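Local coordinates for bacteriocin immunity protein (Pseudomonas aeruginosa pao1, PDB 4UHP) that binds the nuclease domain of its cognate toxin, pyocin AP41, with ultra-high affinity and so probably protects the producing cell from its own DNase, at the interface of chains B and A. Numbering follows the deposited sequence. Chains: chain A, Bacteriocin immunity protein; chain B, Large component of pyocin AP41.

The interface of chains B and A. Residues chain B 69, 72-73; chain A 21-23, 58-59.
One face of the B:Phe73 ring takes the rim of A:Phe59 edge-on: the planes are perpendicular and the centroids lie 4.9 Å apart, with CE1 of A:Phe59 poised above the ring, nearer its margin than its middle. This is the DNase–immunity interface of the colicin/pyocin family, where helix 68-75 of the toxin meets 3-10 helix 20-22 and helix 56-59 of the immunity protein, and the loop residue A:Phe23 that follows the 3-10 helix. At the edge of B:Phe73, in its plane, lies the carbonyl oxygen of A:Phe22, while CD1 of the A:Phe22 ring reaches CZ of B:Phe73 at 3.8 Å, the two side chains running alongside each other in the same direction. The second flat group, B:Tyr72, lays one face on the backbone of A:Phe23, whose carbonyl carbon is 3.7 Å from the ring centroid. Within chain A, A:Ile58 braces both aromatic partners, its CD1 over the centre of the A:Phe22 ring and its CG2 over that of A:Phe59. One turn before B:Phe73 on the same helix, B:Ser69 donates its hydroxyl OG to the carbonyl O of A:Phe22 at 3.1 Å, approaching at 134° to the C=O and tilted out of the carbonyl plane. A chi1 of -173°, OG lying opposite the backbone N, turns the hydroxyl toward chain A, where it also touches CG2 of A:Ile58 and CE1 of A:Phe59. The A:Phe23 ring reaches the backbone of B:Ser69, CE2 to CA 3.9 Å. Waters bridge the flanks: the phenol OH of B:Tyr72 lies 2.6 Å from a water that in turn contacts the carbonyl O of A:Glu21. N of B:Ser69 reaches a second water at a long 3.3 Å, and that water contacts O of A:Ile58.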
# COMPACT_ATOMS: atom_id res chain seq x y z
N SER B 69 -7.49 -6.08 1.64
CA SER B 69 -6.27 -6.27 0.86
C SER B 69 -5.09 -5.49 1.47
O SER B 69 -4.00 -6.04 1.64
CB SER B 69 -6.49 -5.84 -0.59
OG SER B 69 -5.36 -6.16 -1.38
N TYR B 72 -3.80 -7.15 4.63
CA TYR B 72 -2.89 -8.26 4.40
C TYR B 72 -1.49 -7.75 4.09
O TYR B 72 -0.50 -8.30 4.59
CB TYR B 72 -3.38 -9.16 3.26
CG TYR B 72 -2.26 -10.00 2.68
CD1 TYR B 72 -1.75 -11.08 3.39
CD2 TYR B 72 -1.69 -9.69 1.45
CE1 TYR B 72 -0.72 -11.84 2.88
CE2 TYR B 72 -0.66 -10.45 0.93
CZ TYR B 72 -0.18 -11.52 1.65
OH TYR B 72 0.85 -12.27 1.14
N PHE B 73 -1.41 -6.72 3.27
CA PHE B 73 -0.12 -6.17 2.86
C PHE B 73 0.69 -5.67 4.04
O PHE B 73 1.85 -6.05 4.20
CB PHE B 73 -0.32 -5.05 1.84
CG PHE B 73 -0.30 -5.53 0.41
CD1 PHE B 73 -1.24 -6.44 -0.03
CD2 PHE B 73 0.66 -5.07 -0.48
CE1 PHE B 73 -1.22 -6.89 -1.34
CE2 PHE B 73 0.67 -5.51 -1.79
CZ PHE B 73 -0.27 -6.42 -2.22
N GLU A 21 -3.99 -13.76 -4.19
CA GLU A 21 -2.64 -13.52 -3.70
C GLU A 21 -2.52 -12.14 -3.04
O GLU A 21 -1.56 -11.86 -2.33
CB GLU A 21 -1.63 -13.67 -4.85
CG GLU A 21 -0.20 -13.93 -4.40
CD GLU A 21 0.62 -14.69 -5.43
OE1 GLU A 21 0.02 -15.27 -6.36
OE2 GLU A 21 1.86 -14.70 -5.32
N PHE A 22 -3.52 -11.29 -3.27
CA PHE A 22 -3.57 -9.98 -2.63
C PHE A 22 -4.21 -10.06 -1.24
O PHE A 22 -4.43 -9.03 -0.60
CB PHE A 22 -4.35 -8.99 -3.50
CG PHE A 22 -3.66 -8.65 -4.79
CD1 PHE A 22 -2.74 -7.62 -4.84
CD2 PHE A 22 -3.93 -9.37 -5.94
CE1 PHE A 22 -2.10 -7.31 -6.03
CE2 PHE A 22 -3.29 -9.06 -7.12
CZ PHE A 22 -2.37 -8.04 -7.17
N PHE A 23 -4.48 -11.27 -0.77
CA PHE A 23 -5.11 -11.48 0.52
C PHE A 23 -4.38 -12.53 1.35
O PHE A 23 -4.55 -12.59 2.57
CB PHE A 23 -6.58 -11.89 0.34
CG PHE A 23 -7.43 -10.82 -0.28
CD1 PHE A 23 -7.50 -10.69 -1.66
CD2 PHE A 23 -8.18 -9.96 0.51
CE1 PHE A 23 -8.29 -9.71 -2.24
CE2 PHE A 23 -8.97 -8.98 -0.07
CZ PHE A 23 -9.02 -8.86 -1.44
N ILE A 58 -8.66 -3.36 -6.24
CA ILE A 58 -8.17 -4.29 -5.23
C ILE A 58 -8.07 -3.64 -3.85
O ILE A 58 -8.62 -4.15 -2.87
CB ILE A 58 -6.79 -4.85 -5.61
CG1 ILE A 58 -6.86 -5.60 -6.94
CG2 ILE A 58 -6.25 -5.75 -4.50
CD1 ILE A 58 -5.51 -6.09 -7.43
N PHE A 59 -7.36 -2.52 -3.79
CA PHE A 59 -6.99 -1.92 -2.51
C PHE A 59 -8.00 -0.90 -1.98
O PHE A 59 -7.97 -0.57 -0.79
CB PHE A 59 -5.61 -1.27 -2.62
CG PHE A 59 -4.51 -2.23 -2.98
CD1 PHE A 59 -4.04 -3.15 -2.06
CD2 PHE A 59 -3.94 -2.21 -4.24
CE1 PHE A 59 -3.02 -4.03 -2.39
CE2 PHE A 59 -2.93 -3.08 -4.58
CZ PHE A 59 -2.47 -4.00 -3.65
O HOH W 1 -9.93 -5.60 -0.44
O HOH W 2 1.06 -11.96 -1.43